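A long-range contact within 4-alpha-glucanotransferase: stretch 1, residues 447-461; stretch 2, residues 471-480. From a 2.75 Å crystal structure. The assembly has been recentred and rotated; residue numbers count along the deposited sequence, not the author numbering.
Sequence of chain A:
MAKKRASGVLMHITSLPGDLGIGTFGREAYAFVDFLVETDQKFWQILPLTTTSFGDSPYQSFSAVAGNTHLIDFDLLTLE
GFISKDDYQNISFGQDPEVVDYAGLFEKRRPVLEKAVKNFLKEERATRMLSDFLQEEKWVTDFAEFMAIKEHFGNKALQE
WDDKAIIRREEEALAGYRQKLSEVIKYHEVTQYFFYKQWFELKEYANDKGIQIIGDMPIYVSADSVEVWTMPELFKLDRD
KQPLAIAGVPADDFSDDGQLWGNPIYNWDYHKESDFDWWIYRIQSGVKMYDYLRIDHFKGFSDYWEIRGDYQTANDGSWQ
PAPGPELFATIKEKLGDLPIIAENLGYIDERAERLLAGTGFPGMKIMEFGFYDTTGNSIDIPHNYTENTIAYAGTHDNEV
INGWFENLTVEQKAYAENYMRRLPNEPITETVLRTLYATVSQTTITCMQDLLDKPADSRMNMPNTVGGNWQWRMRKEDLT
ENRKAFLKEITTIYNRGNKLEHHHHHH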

# COMPACT_ATOMS: atom_id res chain seq x y z
N CYS A 447 8.45 -8.93 -8.92
CA CYS A 447 7.03 -9.09 -8.65
C CYS A 447 6.75 -10.57 -8.48
O CYS A 447 6.92 -11.33 -9.43
CB CYS A 447 6.21 -8.53 -9.81
SG CYS A 447 5.57 -6.84 -9.60
N MET A 448 6.33 -10.97 -7.28
CA MET A 448 6.15 -12.40 -7.02
C MET A 448 5.31 -13.09 -8.08
O MET A 448 5.45 -14.30 -8.29
CB MET A 448 5.54 -12.60 -5.62
CG MET A 448 5.23 -14.06 -5.26
SD MET A 448 6.70 -15.10 -5.12
CE MET A 448 7.59 -14.25 -3.86
N GLN A 449 4.45 -12.35 -8.79
CA GLN A 449 3.72 -12.94 -9.91
C GLN A 449 4.69 -13.50 -10.94
O GLN A 449 4.61 -14.68 -11.31
CB GLN A 449 2.81 -11.90 -10.56
CG GLN A 449 1.46 -11.70 -9.91
CD GLN A 449 1.52 -10.68 -8.79
OE1 GLN A 449 2.52 -10.57 -8.06
NE2 GLN A 449 0.44 -9.91 -8.65
N ASP A 450 5.62 -12.65 -11.40
CA ASP A 450 6.51 -13.00 -12.52
C ASP A 450 7.55 -14.04 -12.13
O ASP A 450 7.96 -14.84 -12.97
CB ASP A 450 7.18 -11.74 -13.04
CG ASP A 450 6.17 -10.65 -13.36
OD1 ASP A 450 5.12 -10.99 -13.95
OD2 ASP A 450 6.43 -9.46 -13.01
N LEU A 451 7.98 -14.05 -10.87
CA LEU A 451 8.84 -15.13 -10.39
C LEU A 451 8.20 -16.50 -10.60
O LEU A 451 8.89 -17.47 -10.94
CB LEU A 451 9.18 -14.90 -8.93
CG LEU A 451 10.14 -15.94 -8.41
CD1 LEU A 451 11.55 -15.41 -8.50
CD2 LEU A 451 9.76 -16.28 -6.99
N LEU A 452 6.89 -16.61 -10.41
CA LEU A 452 6.18 -17.86 -10.67
C LEU A 452 5.60 -17.95 -12.08
O LEU A 452 4.84 -18.88 -12.36
CB LEU A 452 5.04 -18.07 -9.67
CG LEU A 452 5.37 -17.67 -8.24
CD1 LEU A 452 4.07 -17.48 -7.45
CD2 LEU A 452 6.30 -18.68 -7.58
N ASP A 453 5.92 -16.98 -12.95
CA ASP A 453 5.47 -16.98 -14.34
C ASP A 453 3.94 -17.05 -14.43
O ASP A 453 3.37 -17.93 -15.06
CB ASP A 453 6.12 -18.14 -15.11
CG ASP A 453 6.15 -17.92 -16.63
OD1 ASP A 453 6.65 -16.86 -17.09
OD2 ASP A 453 5.67 -18.80 -17.39
N LYS A 454 3.25 -16.04 -13.76
CA LYS A 454 1.79 -16.18 -13.81
C LYS A 454 1.19 -15.38 -14.97
O LYS A 454 1.78 -14.39 -15.42
CB LYS A 454 1.17 -15.73 -12.49
CG LYS A 454 1.27 -16.78 -11.37
CD LYS A 454 0.62 -18.09 -11.80
CE LYS A 454 0.37 -19.01 -10.61
NZ LYS A 454 -0.69 -18.48 -9.68
N PRO A 455 0.01 -15.79 -15.51
CA PRO A 455 -0.52 -15.15 -16.73
C PRO A 455 -1.20 -13.80 -16.49
O PRO A 455 -1.16 -13.30 -15.36
CB PRO A 455 -1.53 -16.18 -17.26
CG PRO A 455 -1.31 -17.43 -16.42
CD PRO A 455 -0.83 -16.93 -15.11
N ALA A 456 -1.82 -13.21 -17.52
CA ALA A 456 -2.32 -11.84 -17.38
C ALA A 456 -3.39 -11.71 -16.31
O ALA A 456 -3.57 -10.61 -15.77
CB ALA A 456 -2.87 -11.34 -18.71
N ASP A 457 -4.09 -12.80 -15.98
CA ASP A 457 -5.12 -12.77 -14.94
C ASP A 457 -4.60 -12.24 -13.61
O ASP A 457 -5.39 -11.73 -12.81
CB ASP A 457 -5.73 -14.18 -14.72
CG ASP A 457 -4.68 -15.25 -14.25
OD1 ASP A 457 -3.85 -14.99 -13.33
OD2 ASP A 457 -4.71 -16.39 -14.79
N SER A 458 -3.29 -12.33 -13.38
CA SER A 458 -2.70 -12.20 -12.05
C SER A 458 -2.37 -10.76 -11.68
O SER A 458 -1.86 -10.53 -10.58
CB SER A 458 -1.42 -13.03 -11.95
OG SER A 458 -0.61 -12.84 -13.11
N ARG A 459 -2.66 -9.81 -12.57
CA ARG A 459 -2.39 -8.40 -12.30
C ARG A 459 -3.06 -7.98 -11.00
O ARG A 459 -4.20 -8.36 -10.73
CB ARG A 459 -2.91 -7.57 -13.49
CG ARG A 459 -2.44 -6.12 -13.54
CD ARG A 459 -3.17 -5.34 -14.63
NE ARG A 459 -2.74 -3.95 -14.59
CZ ARG A 459 -2.61 -3.15 -15.65
NH1 ARG A 459 -2.90 -3.59 -16.87
NH2 ARG A 459 -2.18 -1.91 -15.48
N MET A 460 -2.34 -7.21 -10.17
CA MET A 460 -2.87 -6.83 -8.86
C MET A 460 -3.85 -5.67 -8.97
O MET A 460 -4.97 -5.75 -8.44
CB MET A 460 -1.74 -6.47 -7.91
CG MET A 460 -2.19 -6.27 -6.51
SD MET A 460 -2.66 -7.82 -5.70
CE MET A 460 -2.48 -7.30 -3.99
N ASN A 461 -3.46 -4.57 -9.63
CA ASN A 461 -4.36 -3.47 -9.93
C ASN A 461 -4.37 -3.23 -11.42
O ASN A 461 -3.42 -3.58 -12.12
CB ASN A 461 -3.96 -2.15 -9.24
CG ASN A 461 -5.12 -1.14 -9.19
OD1 ASN A 461 -6.25 -1.51 -8.87
ND2 ASN A 461 -4.85 0.13 -9.51
N GLN A 471 -6.92 -8.97 -5.85
CA GLN A 471 -7.45 -10.28 -5.56
C GLN A 471 -6.44 -11.40 -5.72
O GLN A 471 -6.78 -12.55 -5.41
CB GLN A 471 -8.64 -10.57 -6.48
CG GLN A 471 -9.93 -10.07 -5.94
CD GLN A 471 -10.93 -9.92 -7.04
OE1 GLN A 471 -10.71 -10.43 -8.14
NE2 GLN A 471 -12.01 -9.20 -6.76
N TRP A 472 -5.24 -11.12 -6.19
CA TRP A 472 -4.30 -12.22 -6.43
C TRP A 472 -3.80 -12.80 -5.11
O TRP A 472 -3.37 -12.07 -4.21
CB TRP A 472 -3.12 -11.76 -7.27
CG TRP A 472 -2.25 -12.90 -7.65
CD1 TRP A 472 -2.54 -13.88 -8.55
CD2 TRP A 472 -0.95 -13.18 -7.15
NE1 TRP A 472 -1.48 -14.76 -8.65
CE2 TRP A 472 -0.50 -14.35 -7.79
CE3 TRP A 472 -0.12 -12.56 -6.21
CZ2 TRP A 472 0.74 -14.91 -7.53
CZ3 TRP A 472 1.11 -13.13 -5.94
CH2 TRP A 472 1.53 -14.29 -6.60
N ARG A 473 -3.86 -14.11 -5.00
CA ARG A 473 -3.14 -14.84 -3.97
C ARG A 473 -2.27 -15.89 -4.65
O ARG A 473 -2.50 -16.27 -5.80
CB ARG A 473 -4.10 -15.46 -2.95
CG ARG A 473 -4.83 -14.42 -2.09
CD ARG A 473 -5.83 -15.04 -1.14
NE ARG A 473 -5.17 -15.75 -0.05
CZ ARG A 473 -5.64 -16.86 0.53
NH1 ARG A 473 -6.80 -17.38 0.14
NH2 ARG A 473 -4.96 -17.43 1.51
N MET A 474 -1.26 -16.35 -3.94
CA MET A 474 -0.27 -17.28 -4.49
C MET A 474 -0.39 -18.65 -3.84
O MET A 474 -0.34 -18.77 -2.60
CB MET A 474 1.13 -16.72 -4.31
CG MET A 474 2.22 -17.75 -4.42
SD MET A 474 3.56 -17.23 -3.33
CE MET A 474 2.71 -17.47 -1.77
N ARG A 475 -0.50 -19.69 -4.66
CA ARG A 475 -0.50 -21.05 -4.15
C ARG A 475 0.89 -21.43 -3.66
O ARG A 475 1.89 -21.17 -4.35
CB ARG A 475 -0.96 -22.00 -5.25
CG ARG A 475 -2.05 -21.43 -6.12
CD ARG A 475 -2.82 -22.51 -6.85
NE ARG A 475 -2.04 -23.17 -7.90
CZ ARG A 475 -1.95 -22.72 -9.15
NH1 ARG A 475 -2.59 -21.61 -9.50
NH2 ARG A 475 -1.22 -23.37 -10.05
N LYS A 476 0.95 -22.03 -2.47
CA LYS A 476 2.21 -22.59 -1.96
C LYS A 476 2.74 -23.66 -2.90
O LYS A 476 3.96 -23.87 -2.99
CB LYS A 476 2.00 -23.18 -0.56
CG LYS A 476 3.25 -23.25 0.32
CD LYS A 476 2.89 -23.20 1.81
CE LYS A 476 4.07 -22.78 2.71
NZ LYS A 476 4.72 -21.49 2.35
N GLU A 477 1.84 -24.32 -3.62
CA GLU A 477 2.21 -25.28 -4.66
C GLU A 477 3.10 -24.66 -5.74
O GLU A 477 3.86 -25.38 -6.39
CB GLU A 477 0.92 -25.83 -5.27
CG GLU A 477 1.07 -26.62 -6.55
CD GLU A 477 -0.28 -27.07 -7.09
OE1 GLU A 477 -1.31 -26.59 -6.57
OE2 GLU A 477 -0.30 -27.91 -8.02
N ASP A 478 3.03 -23.35 -5.95
CA ASP A 478 3.73 -22.72 -7.05
C ASP A 478 5.11 -22.22 -6.69
O ASP A 478 5.86 -21.83 -7.59
CB ASP A 478 2.92 -21.54 -7.60
CG ASP A 478 1.87 -21.97 -8.58
OD1 ASP A 478 0.88 -22.58 -8.14
OD2 ASP A 478 2.04 -21.69 -9.79
N LEU A 479 5.45 -22.19 -5.40
CA LEU A 479 6.80 -21.78 -4.98
C LEU A 479 7.74 -22.99 -4.95
O LEU A 479 8.37 -23.32 -3.94
CB LEU A 479 6.75 -21.06 -3.63
CG LEU A 479 7.92 -20.08 -3.43
CD1 LEU A 479 8.40 -19.47 -4.75
CD2 LEU A 479 7.60 -18.98 -2.41
N THR A 480 7.82 -23.64 -6.11
CA THR A 480 8.73 -24.75 -6.32
C THR A 480 10.18 -24.36 -6.03
O THR A 480 10.59 -23.22 -6.22
CB THR A 480 8.59 -25.24 -7.77
OG1 THR A 480 9.22 -24.30 -8.66
CG2 THR A 480 7.11 -25.35 -8.15
O HOH W 1 0.50 -19.19 -7.02

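The two stretches meet through a mainly apolar contact, centred on the indole of Trp472 and the side chain of Leu452, with no direct hydrogen bond between them and a charged cluster at one side, where one water bridges Lys454 to the backbone of Arg475. Together they bury 627 Å², and Trp472 has the largest share of any residue.

The CA-to-CB bond of Trp472 points toward stretch 1, and the indole is contacted there by side chains from the helix, the turn after it and the 3-10 segment. Over one face lies Gln449, whose CG sits 3.8 Å from the centroid of the six-membered ring and only 7° off the ring normal, a well-centred CH-pi contact; its CD comes within 3.6 Å of Trp472 CE3. The amide at the end of this side chain is held in place within its own stretch, since Gln449 NE2 donates a nearly straight hydrogen bond of 3.1 Å to Ser458 O. Gln449 thus links the helix to the 3-10 segment while its CG packs on one face of the six-membered ring. Ser458 CB approaches Trp472 CD1 at 3.7 Å, and its hydroxyl is turned to its own stretch, where OG donates a very short 2.4 Å bond to Pro455 O. At the ring edge, Met448 CG lies 3.9 Å from Trp472 CH2 and Leu452 CD1 lies 4.2 Å from the same atom. Met460 adds a looser contact, its SD 4.3 Å from Trp472 CB.

Leu452, the first residue to leave helical geometry, extends the apolar packing along stretch 2. Its CD1 packs 3.6 Å from Met474 CG, while its CD2 lies 3.6 Å from Leu479 CD1. Leu452 CD2 is also 3.2 Å from the backbone oxygen Asp478 O. CD1 is thus the methyl nearer Met474 and CD2 the one nearer Leu479, while both lie close to Asp478.

Polar groups gather around Lys454. Its NZ lies near the edge of the indole, 3.9 Å from Trp472 NE1, and 3.7 Å from Arg475 NH1, a close approach of like charges. Asp478 offers a compensating negative charge: its OD1 forms a 2.9 Å salt bridge with Arg475 NH2, and its OD2 lies 4.2 Å from Lys454 NZ, beyond salt-bridge range. The closest approach of this lysine to the aspartate is instead made by a methylene, Lys454 CE, at 3.3 Å from Asp478 OD2. Water 1 supplies the polar link that direct contacts do not, accepting hydrogen bonds from Lys454 NZ at 3.0 Å and from the backbone Arg475 N at 2.6 Å.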